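Local coordinates for protein capsid (Human calicivirus NLV/Boxer/2001/US, PDB 4RDJ) that forms the protein coat of a norovirus particle, here as the protruding domain that projects from the shell and probably recognises carbohydrate receptors on host cells, at residues B[183-188]-B[227-232]; B[212-217]-B[274-279]. All coordinates share one frame; numbering follows the deposited sequence.

Interaction 1 (B[183-188]-B[227-232])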
loop_
_atom_site.group_PDB
_atom_site.type_symbol
_atom_site.label_atom_id
_atom_site.label_comp_id
_atom_site.label_asym_id
_atom_site.label_seq_id
_atom_site.Cartn_x
_atom_site.Cartn_y
_atom_site.Cartn_z
ATOM N N LEU B 183 -8.213 7.592 22.991
ATOM C CA LEU B 183 -7.983 6.862 21.753
ATOM C C LEU B 183 -7.052 5.687 22.035
ATOM O O LEU B 183 -5.829 5.852 22.137
ATOM C CB LEU B 183 -7.403 7.791 20.677
ATOM C CG LEU B 183 -7.103 7.152 19.317
ATOM C CD1 LEU B 183 -8.292 6.332 18.821
ATOM C CD2 LEU B 183 -6.731 8.224 18.294
ATOM N N ASN B 184 -7.647 4.508 22.196
ATOM C CA ASN B 184 -6.933 3.303 22.598
ATOM C C ASN B 184 -6.650 2.439 21.384
ATOM O O ASN B 184 -7.560 1.821 20.829
ATOM C CB ASN B 184 -7.767 2.529 23.624
ATOM C CG ASN B 184 -7.150 1.191 24.019
ATOM O OD1 ASN B 184 -6.040 0.845 23.619
ATOM N ND2 ASN B 184 -7.882 0.433 24.826
ATOM N N LEU B 185 -5.388 2.412 20.959
ATOM C CA LEU B 185 -5.035 1.697 19.741
ATOM C C LEU B 185 -4.880 0.186 19.953
ATOM O O LEU B 185 -4.597 -0.548 19.003
ATOM C CB LEU B 185 -3.783 2.312 19.101
ATOM C CG LEU B 185 -3.925 3.810 18.798
ATOM C CD1 LEU B 185 -2.662 4.370 18.142
ATOM C CD2 LEU B 185 -5.156 4.093 17.917
ATOM N N TRP B 186 -5.091 -0.274 21.186
ATOM C CA TRP B 186 -5.124 -1.709 21.492
ATOM C C TRP B 186 -6.534 -2.277 21.443
ATOM O O TRP B 186 -6.717 -3.502 21.460
ATOM C CB TRP B 186 -4.565 -1.991 22.889
ATOM C CG TRP B 186 -3.243 -1.397 23.128
ATOM C CD1 TRP B 186 -2.966 -0.265 23.839
ATOM C CD2 TRP B 186 -1.993 -1.894 22.655
ATOM N NE1 TRP B 186 -1.610 -0.033 23.842
ATOM C CE2 TRP B 186 -0.992 -1.020 23.120
ATOM C CE3 TRP B 186 -1.621 -3.008 21.904
ATOM C CZ2 TRP B 186 0.357 -1.215 22.838
ATOM C CZ3 TRP B 186 -0.288 -3.198 21.624
ATOM C CH2 TRP B 186 0.686 -2.304 22.086
ATOM N N ALA B 187 -7.531 -1.398 21.403
ATOM C CA ALA B 187 -8.919 -1.844 21.406
ATOM C C ALA B 187 -9.227 -2.687 20.167
ATOM O O ALA B 187 -8.842 -2.334 19.049
ATOM C CB ALA B 187 -9.860 -0.654 21.485
ATOM N N VAL B 188 -9.919 -3.806 20.369
ATOM C CA VAL B 188 -10.409 -4.618 19.261
ATOM C C VAL B 188 -11.821 -4.145 18.922
ATOM O O VAL B 188 -12.667 -4.060 19.810
ATOM C CB VAL B 188 -10.457 -6.120 19.632
ATOM C CG1 VAL B 188 -10.862 -6.955 18.426
ATOM C CG2 VAL B 188 -9.106 -6.588 20.163
ATOM N N PRO B 227 -0.610 9.771 18.245
ATOM C CA PRO B 227 -0.215 9.691 16.830
ATOM C C PRO B 227 0.916 8.709 16.525
ATOM O O PRO B 227 1.840 9.031 15.763
ATOM C CB PRO B 227 0.220 11.121 16.519
ATOM C CG PRO B 227 0.743 11.633 17.826
ATOM C CD PRO B 227 -0.130 11.009 18.884
ATOM N N LYS B 228 0.839 7.521 17.112
ATOM C CA LYS B 228 1.819 6.471 16.869
ATOM C C LYS B 228 1.091 5.134 16.817
ATOM O O LYS B 228 0.605 4.649 17.840
ATOM C CB LYS B 228 2.878 6.454 17.980
ATOM C CG LYS B 228 3.965 5.424 17.753
ATOM C CD LYS B 228 4.821 5.202 18.997
ATOM C CE LYS B 228 5.967 6.175 19.100
ATOM N NZ LYS B 228 6.802 5.844 20.293
ATOM N N VAL B 229 1.003 4.549 15.626
ATOM C CA VAL B 229 0.232 3.320 15.439
ATOM C C VAL B 229 1.131 2.089 15.559
ATOM O O VAL B 229 2.071 1.932 14.786
ATOM C CB VAL B 229 -0.463 3.304 14.058
ATOM C CG1 VAL B 229 -1.081 1.927 13.778
ATOM C CG2 VAL B 229 -1.516 4.406 13.972
ATOM N N PRO B 230 0.859 1.221 16.547
ATOM C CA PRO B 230 1.638 -0.009 16.722
ATOM C C PRO B 230 1.029 -1.170 15.939
ATOM O O PRO B 230 -0.191 -1.258 15.840
ATOM C CB PRO B 230 1.497 -0.273 18.219
ATOM C CG PRO B 230 0.075 0.189 18.514
ATOM C CD PRO B 230 -0.148 1.389 17.614
ATOM N N CYS B 231 1.875 -2.038 15.395
ATOM C CA CYS B 231 1.405 -3.265 14.744
ATOM C C CYS B 231 2.364 -4.400 15.095
ATOM O O CYS B 231 3.477 -4.149 15.576
ATOM C CB CYS B 231 1.288 -3.076 13.222
ATOM S SG CYS B 231 2.853 -2.984 12.327
ATOM N N THR B 232 1.951 -5.647 14.881
ATOM C CA THR B 232 2.800 -6.768 15.287
ATOM C C THR B 232 3.678 -7.369 14.178
ATOM O O THR B 232 4.566 -8.174 14.462
ATOM C CB THR B 232 2.016 -7.857 16.052
ATOM O OG1 THR B 232 0.736 -8.069 15.437
ATOM C CG2 THR B 232 1.798 -7.412 17.498
#
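Leu-185 and Pro-230 carry this contact, their side chains crossing at about a right angle. The leucine meets the proline at the CD corner of its ring: Leu-185 CD1 lies 3.9 Å from Pro-230 CD, and Leu-185 CB comes almost as close. Its CG sits beside the backbone N and anti to the carbonyl carbon (chi1 -56°), and from there the extended second torsion sends CD1 on over the strand backbone. That methyl reaches the peptide joining Lys-228 to Val-229, with Leu-185 CD1 3.3 Å from Lys-228 O, and brushes the valine at 4.3 Å between Leu-185 CD1 and Val-229 CG2.

Trp-186 meets the same proline at CG. One face of its indole lies against the pyrrolidine, with Trp-186 CH2 4.4 Å from Pro-230 CG, a loose apolar touch by the far end of the ring. Pro-230 is therefore met by leucine at CD and by tryptophan at CG.

No hydrogen bond crosses between the segments, but 183-188 is braced internally. Asn-184 to Ala-187 is a type I turn, reinforced by an Asx turn in which Trp-186 N gives a 2.8 Å bond to Asn-184 OD1, approaching from above the plane of the side-chain amide, 45° out of it. The turn brings Leu-185 and Trp-186 to the strand one after the other.

Around them, Arg-28 NH1 hydrogen-bonds to both Leu-185 O and Pro-230 O, so one arginine nitrogen links the two backbones beside the apolar contact. Tyr-216 meets the Trp-186 ring edge-to-face. The turn belongs to the long loop that leaves strand 167-177, against which Leu-183 packs, and it leans on strand 228-231, itself hydrogen-bonded to strand 213-220 through Val-229 and Cys-231.

Interaction 2 (B[212-217]-B[274-279])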
loop_
_atom_site.group_PDB
_atom_site.type_symbol
_atom_site.label_atom_id
_atom_site.label_comp_id
_atom_site.label_asym_id
_atom_site.label_seq_id
_atom_site.Cartn_x
_atom_site.Cartn_y
_atom_site.Cartn_z
ATOM N N GLU B 212 11.010 -11.505 28.193
ATOM C CA GLU B 212 10.677 -11.186 26.813
ATOM C C GLU B 212 9.504 -10.224 26.759
ATOM O O GLU B 212 8.664 -10.198 27.660
ATOM C CB GLU B 212 10.344 -12.450 26.020
ATOM C CG GLU B 212 11.547 -13.308 25.668
ATOM C CD GLU B 212 11.173 -14.520 24.826
ATOM O OE1 GLU B 212 10.314 -14.392 23.922
ATOM O OE2 GLU B 212 11.729 -15.603 25.079
ATOM N N ALA B 213 9.449 -9.443 25.686
ATOM C CA ALA B 213 8.360 -8.506 25.456
ATOM C C ALA B 213 8.053 -8.490 23.966
ATOM O O ALA B 213 8.964 -8.560 23.140
ATOM C CB ALA B 213 8.752 -7.109 25.938
ATOM N N ILE B 214 6.772 -8.410 23.620
ATOM C CA ILE B 214 6.359 -8.308 22.224
ATOM C C ILE B 214 6.918 -7.035 21.601
ATOM O O ILE B 214 6.890 -5.959 22.222
ATOM C CB ILE B 214 4.821 -8.313 22.104
ATOM C CG1 ILE B 214 4.257 -9.622 22.669
ATOM C CG2 ILE B 214 4.379 -8.075 20.653
ATOM C CD1 ILE B 214 2.747 -9.644 22.799
ATOM N N VAL B 215 7.437 -7.161 20.384
ATOM C CA VAL B 215 7.929 -6.009 19.637
ATOM C C VAL B 215 6.819 -5.437 18.760
ATOM O O VAL B 215 6.156 -6.164 18.020
ATOM C CB VAL B 215 9.127 -6.378 18.746
ATOM C CG1 VAL B 215 9.537 -5.185 17.871
ATOM C CG2 VAL B 215 10.297 -6.869 19.598
ATOM N N TYR B 216 6.606 -4.132 18.856
ATOM C CA TYR B 216 5.640 -3.467 17.996
ATOM C C TYR B 216 6.372 -2.573 17.020
ATOM O O TYR B 216 7.289 -1.853 17.403
ATOM C CB TYR B 216 4.647 -2.648 18.822
ATOM C CG TYR B 216 3.838 -3.503 19.758
ATOM C CD1 TYR B 216 2.692 -4.153 19.314
ATOM C CD2 TYR B 216 4.228 -3.680 21.083
ATOM C CE1 TYR B 216 1.954 -4.951 20.158
ATOM C CE2 TYR B 216 3.493 -4.482 21.940
ATOM C CZ TYR B 216 2.358 -5.112 21.470
ATOM O OH TYR B 216 1.623 -5.912 22.310
ATOM N N PHE B 217 5.956 -2.631 15.760
ATOM C CA PHE B 217 6.470 -1.761 14.720
ATOM C C PHE B 217 5.537 -0.569 14.638
ATOM O O PHE B 217 4.321 -0.729 14.568
ATOM C CB PHE B 217 6.551 -2.534 13.400
ATOM C CG PHE B 217 7.364 -3.786 13.518
ATOM C CD1 PHE B 217 8.743 -3.743 13.383
ATOM C CD2 PHE B 217 6.760 -4.986 13.862
ATOM C CE1 PHE B 217 9.503 -4.885 13.544
ATOM C CE2 PHE B 217 7.508 -6.128 14.025
ATOM C CZ PHE B 217 8.888 -6.080 13.865
ATOM N N GLU B 274 2.968 -18.024 15.521
ATOM C CA GLU B 274 1.735 -17.239 15.424
ATOM C C GLU B 274 1.907 -15.925 14.659
ATOM O O GLU B 274 0.924 -15.251 14.348
ATOM C CB GLU B 274 1.171 -16.957 16.816
ATOM C CG GLU B 274 0.665 -18.190 17.546
ATOM C CD GLU B 274 1.760 -18.952 18.286
ATOM O OE1 GLU B 274 2.939 -18.541 18.242
ATOM O OE2 GLU B 274 1.438 -19.976 18.918
ATOM N N GLY B 275 3.150 -15.563 14.360
ATOM C CA GLY B 275 3.425 -14.395 13.539
ATOM C C GLY B 275 3.604 -13.107 14.309
ATOM O O GLY B 275 2.927 -12.115 14.056
ATOM N N TYR B 276 4.522 -13.126 15.262
ATOM C CA TYR B 276 4.895 -11.919 15.983
ATOM C C TYR B 276 6.314 -12.119 16.493
ATOM O O TYR B 276 6.849 -13.229 16.450
ATOM C CB TYR B 276 3.918 -11.627 17.127
ATOM C CG TYR B 276 3.993 -12.626 18.255
ATOM C CD1 TYR B 276 4.717 -12.346 19.410
ATOM C CD2 TYR B 276 3.348 -13.859 18.161
ATOM C CE1 TYR B 276 4.796 -13.261 20.437
ATOM C CE2 TYR B 276 3.420 -14.777 19.191
ATOM C CZ TYR B 276 4.147 -14.476 20.323
ATOM O OH TYR B 276 4.224 -15.388 21.352
ATOM N N MET B 277 6.912 -11.042 16.981
ATOM C CA MET B 277 8.315 -11.033 17.348
ATOM C C MET B 277 8.447 -10.576 18.792
ATOM O O MET B 277 7.639 -9.770 19.268
ATOM C CB MET B 277 9.034 -10.041 16.433
ATOM C CG MET B 277 10.501 -10.226 16.288
ATOM S SD MET B 277 11.104 -8.980 15.136
ATOM C CE MET B 277 10.481 -9.540 13.552
ATOM N N THR B 278 9.453 -11.094 19.491
ATOM C CA THR B 278 9.785 -10.602 20.822
ATOM C C THR B 278 11.261 -10.247 20.947
ATOM O O THR B 278 12.093 -10.626 20.110
ATOM C CB THR B 278 9.487 -11.643 21.912
ATOM O OG1 THR B 278 10.374 -12.758 21.745
ATOM C CG2 THR B 278 8.041 -12.114 21.837
ATOM N N CYS B 279 11.579 -9.527 22.014
ATOM C CA CYS B 279 12.956 -9.227 22.349
ATOM C C CYS B 279 13.076 -9.237 23.858
ATOM O O CYS B 279 12.074 -9.353 24.561
ATOM C CB CYS B 279 13.348 -7.850 21.809
ATOM S SG CYS B 279 12.537 -6.470 22.659
HETATM O O HOH W 1 5.544 -8.633 16.958
#
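The Phe-217 ring takes Met-277 at its edge and Val-215 on a face. Met-277 CE lies near the ring plane, 3.8 Å from Phe-217 CZ, and the sulfur sits beside the same rim, a Met-aromatic contact. The two side chains cross at about a right angle, the methionine bending at chi3 (-72°), which brings its methyl to the Phe-217 CZ edge. Val-215 CG1 rests over one face, offset toward the rim. Likewise Ile-214 CG2 lies over a face of Tyr-216, while Ile-214 CG1 touches Tyr-276 CD1 obliquely at 4.3 Å and Glu-274 CB lies at that ring's edge.

Between the backbones the strands pair antiparallel. Ala-213 and Cys-279 bond both ways, and Val-215 N reaches Met-277 O at 2.8 Å, nearly straight (178°). There the ladder opens: a water accepts from Met-277 N and donates to Val-215 O.

At the other end Thr-278 OG1 donates to Glu-212 OE1 at 2.7 Å, from above the carboxylate plane. Tyr-272 OH binds the same oxygen, and OE2 forms a salt bridge with Lys-270. Three partners on its two oxygens probably fix the rotation of the carboxylate, and the lysine probably favours its ionised form.

From the N terminus the chain passes through strand 35-37 and the seven-stranded sheet whose last strand along the chain is 167-177, then reaches 183-188, 212-217, 227-232 and 274-279 in that order. The segments alternate, so the two contacts cross rather than nest: interaction 1 closes a loop of 38 residues containing 212-217, and interaction 2 closes one of 56 residues that holds 227-232 and helix 235-244. Strand 213-220 joins them, since it pairs with both 228-231 and 276-279, and Thr-232 packs on Tyr-216. Together the two interactions tie the return from one sheet to strands of the other, consistent with the two-subdomain build of norovirus protruding domains.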